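Local coordinates for protein BtrN (Bacillus circulans, PDB 4M7S) that catalyses the radical S-adenosyl-L-methionine-dependent two-electron oxidation of 2-deoxy-scyllo-inosamine to amino-dideoxy-scyllo-inosose in butirosin biosynthesis and binds two [4Fe-4S] clusters, at residues A[63-68]-A[87-92]; A[7-12]-A[56-61]; A[69-74]-A[102-107]. One frame throughout, in Å; residues are numbered along the deposited sequence.

Overall arrangement
The three contacts run outward from the sheet of the radical SAM domain to its helical layer. Contact 2 pairs strands 7-10 and 56-58 near the centre of the chain. Contact 1 lies about 9 Å away, centre to centre, and the same sheet carries across to it: Ile88 N is 2.8 Å from Ile57 O. Contact 3 joins the helices that follow, its centre about 11 Å from that of contact 1, with Leu66 CD2 3.5 Å from Leu71 CD2. Val12 packs on Phe74 between contacts 2 and 3. The side chains of Asn92 (contact 1) and His60 (contact 2) each come to about 4 Å from the [4Fe-4S] cluster near Cys16; contact 3 is remote from both clusters.

Contact 1: residues A[63-68]-A[87-92]; sequences GEPLLC and PIIYTN
Glu64 meets Thr91 and Asn92 at the C-terminal rim of the radical SAM partial barrel. Gly63 and Glu64, followed by Pro65 in the loop after strand 56-58, probably correspond to the last two residues of the GGE motif of this superfamily, and Thr91 closes strand 86-91. The polar interactions centre on the Glu64 carboxylate, whose two oxygens have different partners. OE2 is met on its syn side by the Asn92 backbone N at 2.9 Å; the N-H...O angle of 173° makes this bond nearly straight, although the donor stands 31° out of the carboxylate plane. OE1 accepts from the Thr91 hydroxyl, but the modelled OG1 to OE1 distance of 2.4 Å is too short to be trusted in detail. A bend at chi2 (51°) places CD of Glu64 near that hydroxyl. Within the loop, Leu66 N donates to Glu64 OE1 from the anti side over 3.3 Å. Water 1 donates to Asn92 OD1 and, weakly, to Glu64 OE1. Asn92, whose ND2 is hydrogen-bonded to Asn17 OD1, touches the iron-sulphur cluster, so the carboxylate anchors the backbone of a cluster-lining residue. The apolar part lies beside it. Pro65 CG is 4.1 Å from Ile89 CG2, and Leu66 CD2 lies 4.3 Å from the same methyl. The Pro65 ring also rests on the strand backbone, its CG 3.2 Å from Tyr90 O.

Contact 2: residues A[7-12]-A[56-61]; sequences MIEVEV and RISFHF
Ser58 OG is wedged between two side chains of the neighbouring strand, 3.1 Å from SE of Met7, a selenomethionine, and 3.1 Å from CG of Glu9. Chi1 of 40° sets this hydroxyl where both backbone branches flank it; it is buried and has no hydrogen-bonding partner in the model. On the other face Ile8 and Ile57 run abreast in the same direction, with Ile8 CG2 4.0 Å from Ile57 CG1; there helix 38-50 packs on Ile57 and Val10. Three backbone bonds, Ile8 N to Arg56 O, Ser58 N to Ile8 O and Val10 N to Ser58 O, fix the parallel register of the first two strands of the radical SAM partial barrel, joined by a beta-alpha-beta connection through that helix. Beyond the Val10 N bond regular pairing ends; Phe59 CA still meets Val10 O at 3.2 Å, and side chains add to it: Glu11 OE2 approaches the Phe61 ring at its edge, 3.6 Å from CD2, with carboxylate and ring planes 84° apart, while Glu11 OE1 is held by Val180 N. The solvent side is the outer part of the Arg56 side chain. Arg56 CB touches Met7 CE at 3.5 Å, whereas the guanidinium end leads away from strand 7-10.

Contact 3: residues A[69-74]-A[102-107]; sequences KNLDLF and QTLTEL
Asp72 lies across the tips of Leu104 and Leu107, its side chain roughly perpendicular to both of these and to Thr103. CB of Asp72 meets Leu107 CD1 at 3.5 Å, and its OD1 lies 3.5 Å from Leu104 CD2, so the aspartate offers both its methylene and one carboxylate oxygen to leucine methyls. With CG anti to the carbonyl carbon (chi1 -71°), the carboxylate carbon is brought to Leu107 CD1, 3.6 Å away. Asp72 OD2 faces Thr103, with CG2 of the threonine 3.8 Å off. Two of the polar atoms are engaged elsewhere: Asp72 OD1 forms a salt bridge with Arg100 NH1, one turn before Leu104 on helix 98-107, and Thr103 OG1 bonds back to Lys99 O. What touches between the segments is therefore van der Waals in character. Deeper in, the Leu71 side chain is set crosswise to that of Leu104, with CD2 of Leu71 3.8 Å from Leu104 CD2 and 3.9 Å from Leu104 CD1. Leu71 CG stands anti to the backbone N (chi1 -173°), which puts it 4.2 Å from Leu104 CD2. Leu104 packs further on Val75 and on Phe112 of strand 111-116, linking the helix pair to the sheet. Helix-to-helix packing of this kind, on the outside of parallel strands, is characteristic of the helical layer of the radical SAM partial barrel.

Contact 1: residues A[63-68]-A[87-92]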
loop_
_atom_site.group_PDB
_atom_site.type_symbol
_atom_site.label_atom_id
_atom_site.label_comp_id
_atom_site.label_asym_id
_atom_site.label_seq_id
_atom_site.Cartn_x
_atom_site.Cartn_y
_atom_site.Cartn_z
ATOM N N GLY A 63 4.826 4.713 6.798
ATOM C CA GLY A 63 5.535 4.368 8.016
ATOM C C GLY A 63 6.490 3.220 7.768
ATOM O O GLY A 63 6.470 2.606 6.697
ATOM N N GLU A 64 7.329 2.933 8.760
ATOM C CA GLU A 64 8.302 1.854 8.670
ATOM C C GLU A 64 7.707 0.587 9.273
ATOM O O GLU A 64 7.440 0.545 10.479
ATOM C CB GLU A 64 9.570 2.250 9.439
ATOM C CG GLU A 64 10.608 1.151 9.514
ATOM C CD GLU A 64 10.924 0.552 8.142
ATOM O OE1 GLU A 64 11.064 -0.689 8.057
ATOM O OE2 GLU A 64 11.050 1.323 7.161
ATOM N N PRO A 65 7.494 -0.453 8.447
ATOM C CA PRO A 65 6.831 -1.651 8.981
ATOM C C PRO A 65 7.652 -2.378 10.053
ATOM O O PRO A 65 7.060 -2.972 10.949
ATOM C CB PRO A 65 6.624 -2.542 7.741
ATOM C CG PRO A 65 7.647 -2.057 6.737
ATOM C CD PRO A 65 7.819 -0.573 7.012
ATOM N N LEU A 66 8.978 -2.333 9.980
ATOM C CA LEU A 66 9.801 -3.002 11.000
ATOM C C LEU A 66 9.705 -2.351 12.383
ATOM O O LEU A 66 10.271 -2.856 13.357
ATOM C CB LEU A 66 11.268 -3.107 10.571
ATOM C CG LEU A 66 11.610 -3.921 9.321
ATOM C CD1 LEU A 66 12.991 -4.535 9.459
ATOM C CD2 LEU A 66 10.597 -5.003 9.045
ATOM N N LEU A 67 9.002 -1.224 12.465
ATOM C CA LEU A 67 8.753 -0.570 13.743
ATOM C C LEU A 67 7.486 -1.125 14.391
ATOM O O LEU A 67 7.224 -0.888 15.561
ATOM C CB LEU A 67 8.621 0.944 13.568
ATOM C CG LEU A 67 9.901 1.772 13.685
ATOM C CD1 LEU A 67 9.620 3.270 13.547
ATOM C CD2 LEU A 67 10.546 1.483 15.025
ATOM N N CYS A 68 6.695 -1.856 13.617
ATOM C CA CYS A 68 5.441 -2.395 14.115
ATOM C C CYS A 68 5.746 -3.491 15.124
ATOM O O CYS A 68 6.421 -4.473 14.792
ATOM C CB CYS A 68 4.632 -2.977 12.952
ATOM S SG CYS A 68 3.065 -3.712 13.452
ATOM N N PRO A 87 3.305 -11.607 0.232
ATOM C CA PRO A 87 3.689 -10.592 1.218
ATOM C C PRO A 87 5.033 -9.948 0.883
ATOM O O PRO A 87 6.019 -10.656 0.672
ATOM C CB PRO A 87 3.803 -11.395 2.531
ATOM C CG PRO A 87 3.130 -12.735 2.251
ATOM C CD PRO A 87 3.380 -12.968 0.793
ATOM N N ILE A 88 5.056 -8.618 0.832
ATOM C CA ILE A 88 6.256 -7.870 0.482
ATOM C C ILE A 88 6.534 -6.843 1.566
ATOM O O ILE A 88 5.617 -6.155 2.011
ATOM C CB ILE A 88 6.061 -7.064 -0.814
ATOM C CG1 ILE A 88 5.449 -7.925 -1.919
ATOM C CG2 ILE A 88 7.384 -6.421 -1.249
ATOM C CD1 ILE A 88 6.332 -9.054 -2.365
ATOM N N ILE A 89 7.793 -6.722 1.979
ATOM C CA ILE A 89 8.171 -5.660 2.908
ATOM C C ILE A 89 8.875 -4.522 2.166
ATOM O O ILE A 89 9.878 -4.746 1.479
ATOM C CB ILE A 89 9.118 -6.171 4.016
ATOM C CG1 ILE A 89 8.373 -7.078 4.997
ATOM C CG2 ILE A 89 9.738 -4.987 4.782
ATOM C CD1 ILE A 89 7.479 -6.323 5.950
ATOM N N TYR A 90 8.349 -3.306 2.293
ATOM C CA TYR A 90 9.069 -2.126 1.841
ATOM C C TYR A 90 9.621 -1.443 3.097
ATOM O O TYR A 90 8.855 -1.045 3.979
ATOM C CB TYR A 90 8.136 -1.188 1.089
ATOM C CG TYR A 90 7.573 -1.750 -0.210
ATOM C CD1 TYR A 90 6.524 -2.662 -0.206
ATOM C CD2 TYR A 90 8.080 -1.348 -1.434
ATOM C CE1 TYR A 90 5.996 -3.162 -1.392
ATOM C CE2 TYR A 90 7.558 -1.836 -2.625
ATOM C CZ TYR A 90 6.521 -2.744 -2.595
ATOM O OH TYR A 90 6.005 -3.233 -3.774
ATOM N N THR A 91 10.941 -1.316 3.189
ATOM C CA THR A 91 11.552 -0.842 4.432
ATOM C C THR A 91 12.746 0.080 4.176
ATOM O O THR A 91 13.420 -0.065 3.159
ATOM C CB THR A 91 11.987 -2.048 5.301
ATOM O OG1 THR A 91 12.610 -1.583 6.505
ATOM C CG2 THR A 91 12.960 -2.951 4.530
ATOM N N ASN A 92 13.012 1.030 5.081
ATOM C CA ASN A 92 14.227 1.836 4.959
ATOM C C ASN A 92 15.473 1.059 5.364
ATOM O O ASN A 92 16.594 1.541 5.185
ATOM C CB ASN A 92 14.153 3.173 5.718
ATOM C CG ASN A 92 13.867 3.008 7.201
ATOM O OD1 ASN A 92 14.286 2.030 7.834
ATOM N ND2 ASN A 92 13.130 3.968 7.765
HETATM O O HOH W 1 13.819 -0.460 9.049
#

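Contact 2: residues A[7-12]-A[56-61]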
loop_
_atom_site.group_PDB
_atom_site.type_symbol
_atom_site.label_atom_id
_atom_site.label_comp_id
_atom_site.label_asym_id
_atom_site.label_seq_id
_atom_site.Cartn_x
_atom_site.Cartn_y
_atom_site.Cartn_z
HETATM N N MSE A 7 -2.989 -5.468 -5.541
HETATM C CA MSE A 7 -2.078 -5.108 -4.453
HETATM C C MSE A 7 -2.874 -4.393 -3.372
HETATM O O MSE A 7 -3.729 -3.545 -3.668
HETATM C CB MSE A 7 -0.934 -4.214 -4.957
HETATM C CG MSE A 7 -0.207 -3.414 -3.845
HETATM SE SE MSE A 7 0.955 -4.456 -2.623
HETATM C CE MSE A 7 2.545 -4.560 -3.764
ATOM N N ILE A 8 -2.632 -4.762 -2.120
ATOM C CA ILE A 8 -3.208 -4.017 -1.012
ATOM C C ILE A 8 -2.093 -3.577 -0.072
ATOM O O ILE A 8 -1.242 -4.388 0.312
ATOM C CB ILE A 8 -4.297 -4.813 -0.258
ATOM C CG1 ILE A 8 -4.814 -4.004 0.933
ATOM C CG2 ILE A 8 -3.775 -6.177 0.211
ATOM C CD1 ILE A 8 -6.139 -4.499 1.453
ATOM N N GLU A 9 -2.092 -2.289 0.279
ATOM C CA GLU A 9 -1.076 -1.721 1.158
ATOM C C GLU A 9 -1.703 -1.457 2.506
ATOM O O GLU A 9 -2.692 -0.726 2.590
ATOM C CB GLU A 9 -0.562 -0.387 0.608
ATOM C CG GLU A 9 0.686 -0.469 -0.230
ATOM C CD GLU A 9 1.163 0.899 -0.674
ATOM O OE1 GLU A 9 1.122 1.831 0.153
ATOM O OE2 GLU A 9 1.559 1.043 -1.847
ATOM N N VAL A 10 -1.132 -2.043 3.557
ATOM C CA VAL A 10 -1.705 -1.940 4.894
ATOM C C VAL A 10 -0.791 -1.140 5.828
ATOM O O VAL A 10 0.352 -1.537 6.085
ATOM C CB VAL A 10 -1.963 -3.326 5.479
ATOM C CG1 VAL A 10 -2.745 -3.226 6.781
ATOM C CG2 VAL A 10 -2.746 -4.181 4.477
ATOM N N GLU A 11 -1.292 -0.019 6.335
ATOM C CA GLU A 11 -0.537 0.783 7.292
ATOM C C GLU A 11 -0.577 0.141 8.683
ATOM O O GLU A 11 -1.302 0.605 9.572
ATOM C CB GLU A 11 -1.105 2.206 7.350
ATOM C CG GLU A 11 -0.180 3.236 7.984
ATOM C CD GLU A 11 -0.792 4.629 8.014
ATOM O OE1 GLU A 11 -2.045 4.742 8.067
ATOM O OE2 GLU A 11 -0.012 5.608 7.975
ATOM N N VAL A 12 0.198 -0.925 8.881
ATOM C CA VAL A 12 0.215 -1.600 10.191
ATOM C C VAL A 12 0.833 -0.713 11.283
ATOM O O VAL A 12 0.641 -0.947 12.474
ATOM C CB VAL A 12 0.897 -2.986 10.130
ATOM C CG1 VAL A 12 0.216 -3.853 9.073
ATOM C CG2 VAL A 12 2.394 -2.846 9.826
ATOM N N ARG A 56 -0.697 -9.210 -4.239
ATOM C CA ARG A 56 0.378 -8.793 -3.340
ATOM C C ARG A 56 -0.171 -8.062 -2.126
ATOM O O ARG A 56 -1.161 -7.329 -2.219
ATOM C CB ARG A 56 1.361 -7.872 -4.056
ATOM C CG ARG A 56 1.533 -8.130 -5.518
ATOM C CD ARG A 56 2.885 -8.718 -5.814
ATOM N NE ARG A 56 3.236 -8.549 -7.219
ATOM C CZ ARG A 56 2.725 -9.272 -8.213
ATOM N NH1 ARG A 56 1.834 -10.225 -7.963
ATOM N NH2 ARG A 56 3.106 -9.039 -9.461
ATOM N N ILE A 57 0.474 -8.261 -0.983
ATOM C CA ILE A 57 0.156 -7.487 0.208
ATOM C C ILE A 57 1.430 -6.846 0.765
ATOM O O ILE A 57 2.433 -7.530 0.982
ATOM C CB ILE A 57 -0.589 -8.341 1.284
ATOM C CG1 ILE A 57 -0.839 -7.529 2.558
ATOM C CG2 ILE A 57 0.181 -9.630 1.605
ATOM C CD1 ILE A 57 -1.908 -8.142 3.467
ATOM N N SER A 58 1.408 -5.526 0.946
ATOM C CA SER A 58 2.511 -4.826 1.617
ATOM C C SER A 58 2.066 -4.169 2.933
ATOM O O SER A 58 0.865 -3.987 3.165
ATOM C CB SER A 58 3.199 -3.820 0.689
ATOM O OG SER A 58 2.277 -3.130 -0.118
ATOM N N PHE A 59 3.036 -3.823 3.783
ATOM C CA PHE A 59 2.757 -3.420 5.166
ATOM C C PHE A 59 3.229 -2.012 5.506
ATOM O O PHE A 59 3.513 -1.701 6.677
ATOM C CB PHE A 59 3.412 -4.411 6.124
ATOM C CG PHE A 59 3.009 -5.826 5.873
ATOM C CD1 PHE A 59 1.882 -6.360 6.489
ATOM C CD2 PHE A 59 3.736 -6.620 5.000
ATOM C CE1 PHE A 59 1.502 -7.666 6.259
ATOM C CE2 PHE A 59 3.349 -7.934 4.748
ATOM C CZ PHE A 59 2.235 -8.457 5.386
ATOM N N HIS A 60 3.270 -1.146 4.480
ATOM C CA HIS A 60 3.905 0.193 4.516
ATOM C C HIS A 60 3.069 1.255 3.774
ATOM O O HIS A 60 2.901 1.154 2.556
ATOM C CB HIS A 60 5.278 0.087 3.827
ATOM C CG HIS A 60 6.071 1.363 3.786
ATOM N ND1 HIS A 60 7.410 1.408 4.112
ATOM C CD2 HIS A 60 5.735 2.624 3.418
ATOM C CE1 HIS A 60 7.857 2.644 3.973
ATOM N NE2 HIS A 60 6.862 3.402 3.554
ATOM N N PHE A 61 2.574 2.287 4.465
ATOM C CA PHE A 61 1.849 3.340 3.756
ATOM C C PHE A 61 2.849 4.481 3.732
ATOM O O PHE A 61 3.486 4.743 2.703
ATOM C CB PHE A 61 0.546 3.729 4.465
ATOM C CG PHE A 61 -0.241 4.790 3.758
ATOM C CD1 PHE A 61 -0.193 4.902 2.367
ATOM C CD2 PHE A 61 -1.014 5.692 4.476
ATOM C CE1 PHE A 61 -0.899 5.888 1.706
ATOM C CE2 PHE A 61 -1.735 6.692 3.822
ATOM C CZ PHE A 61 -1.671 6.793 2.427
#

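Contact 3: residues A[69-74]-A[102-107]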
loop_
_atom_site.group_PDB
_atom_site.type_symbol
_atom_site.label_atom_id
_atom_site.label_comp_id
_atom_site.label_asym_id
_atom_site.label_seq_id
_atom_site.Cartn_x
_atom_site.Cartn_y
_atom_site.Cartn_z
ATOM N N LYS A 69 5.252 -3.348 16.347
ATOM C CA LYS A 69 5.590 -4.321 17.383
ATOM C C LYS A 69 4.899 -5.665 17.154
ATOM O O LYS A 69 5.332 -6.681 17.687
ATOM C CB LYS A 69 5.316 -3.771 18.786
ATOM C CG LYS A 69 3.860 -3.649 19.209
ATOM C CD LYS A 69 3.779 -2.830 20.508
ATOM C CE LYS A 69 2.484 -3.063 21.284
ATOM N NZ LYS A 69 1.287 -2.358 20.730
ATOM N N ASN A 70 3.852 -5.662 16.329
ATOM C CA ASN A 70 3.088 -6.873 16.027
ATOM C C ASN A 70 3.403 -7.421 14.650
ATOM O O ASN A 70 2.656 -8.249 14.136
ATOM C CB ASN A 70 1.581 -6.595 16.077
ATOM C CG ASN A 70 1.057 -6.470 17.479
ATOM O OD1 ASN A 70 1.320 -7.317 18.330
ATOM N ND2 ASN A 70 0.300 -5.407 17.734
ATOM N N LEU A 71 4.496 -6.964 14.045
ATOM C CA LEU A 71 4.789 -7.354 12.668
ATOM C C LEU A 71 4.844 -8.877 12.449
ATOM O O LEU A 71 4.245 -9.383 11.504
ATOM C CB LEU A 71 6.066 -6.688 12.150
ATOM C CG LEU A 71 6.264 -6.975 10.655
ATOM C CD1 LEU A 71 5.168 -6.309 9.824
ATOM C CD2 LEU A 71 7.653 -6.573 10.178
ATOM N N ASP A 72 5.544 -9.605 13.311
ATOM C CA ASP A 72 5.663 -11.053 13.128
ATOM C C ASP A 72 4.297 -11.722 13.145
ATOM O O ASP A 72 4.013 -12.579 12.313
ATOM C CB ASP A 72 6.543 -11.690 14.213
ATOM C CG ASP A 72 8.019 -11.334 14.064
ATOM O OD1 ASP A 72 8.386 -10.644 13.087
ATOM O OD2 ASP A 72 8.812 -11.751 14.936
ATOM N N LEU A 73 3.477 -11.327 14.114
ATOM C CA LEU A 73 2.100 -11.791 14.243
ATOM C C LEU A 73 1.330 -11.523 12.954
ATOM O O LEU A 73 0.675 -12.417 12.408
ATOM C CB LEU A 73 1.438 -11.029 15.395
ATOM C CG LEU A 73 0.159 -11.462 16.122
ATOM C CD1 LEU A 73 -0.892 -10.396 15.990
ATOM C CD2 LEU A 73 -0.360 -12.833 15.697
ATOM N N PHE A 74 1.408 -10.279 12.481
ATOM C CA PHE A 74 0.696 -9.866 11.273
ATOM C C PHE A 74 1.156 -10.636 10.041
ATOM O O PHE A 74 0.339 -11.029 9.211
ATOM C CB PHE A 74 0.842 -8.356 11.032
ATOM C CG PHE A 74 0.127 -7.508 12.052
ATOM C CD1 PHE A 74 -0.822 -8.060 12.890
ATOM C CD2 PHE A 74 0.403 -6.151 12.162
ATOM C CE1 PHE A 74 -1.484 -7.283 13.823
ATOM C CE2 PHE A 74 -0.254 -5.369 13.092
ATOM C CZ PHE A 74 -1.198 -5.933 13.922
ATOM N N GLN A 102 15.602 -13.249 8.378
ATOM C CA GLN A 102 15.371 -14.680 8.293
ATOM C C GLN A 102 14.062 -15.058 8.969
ATOM O O GLN A 102 13.362 -15.952 8.510
ATOM C CB GLN A 102 16.554 -15.460 8.873
ATOM C CG GLN A 102 17.850 -15.278 8.079
ATOM C CD GLN A 102 18.914 -16.301 8.453
ATOM O OE1 GLN A 102 18.717 -17.115 9.356
ATOM N NE2 GLN A 102 20.045 -16.265 7.756
ATOM N N THR A 103 13.742 -14.359 10.053
ATOM C CA THR A 103 12.498 -14.573 10.789
ATOM C C THR A 103 11.300 -14.190 9.919
ATOM O O THR A 103 10.363 -14.967 9.773
ATOM C CB THR A 103 12.473 -13.744 12.089
ATOM O OG1 THR A 103 13.500 -14.213 12.970
ATOM C CG2 THR A 103 11.128 -13.848 12.776
ATOM N N LEU A 104 11.340 -12.991 9.345
ATOM C CA LEU A 104 10.263 -12.535 8.472
ATOM C C LEU A 104 10.105 -13.421 7.239
ATOM O O LEU A 104 8.983 -13.687 6.808
ATOM C CB LEU A 104 10.475 -11.065 8.080
ATOM C CG LEU A 104 10.218 -10.136 9.276
ATOM C CD1 LEU A 104 10.698 -8.718 9.022
ATOM C CD2 LEU A 104 8.738 -10.155 9.652
ATOM N N THR A 105 11.222 -13.883 6.675
ATOM C CA THR A 105 11.160 -14.807 5.543
ATOM C C THR A 105 10.442 -16.112 5.924
ATOM O O THR A 105 9.552 -16.575 5.212
ATOM C CB THR A 105 12.554 -15.107 4.978
ATOM O OG1 THR A 105 13.155 -13.889 4.529
ATOM C CG2 THR A 105 12.462 -16.072 3.807
ATOM N N GLU A 106 10.828 -16.702 7.052
ATOM C CA GLU A 106 10.181 -17.932 7.519
ATOM C C GLU A 106 8.685 -17.727 7.775
ATOM O O GLU A 106 7.878 -18.617 7.521
ATOM C CB GLU A 106 10.860 -18.443 8.785
ATOM C CG GLU A 106 10.081 -19.532 9.516
ATOM C CD GLU A 106 10.747 -19.943 10.820
ATOM O OE1 GLU A 106 10.195 -19.628 11.898
ATOM O OE2 GLU A 106 11.823 -20.576 10.765
ATOM N N LEU A 107 8.320 -16.548 8.266
ATOM C CA LEU A 107 6.917 -16.237 8.543
ATOM C C LEU A 107 6.060 -16.035 7.290
ATOM O O LEU A 107 4.839 -16.169 7.352
ATOM C CB LEU A 107 6.809 -15.018 9.455
ATOM C CG LEU A 107 7.363 -15.207 10.871
ATOM C CD1 LEU A 107 7.384 -13.866 11.566
ATOM C CD2 LEU A 107 6.550 -16.206 11.669
#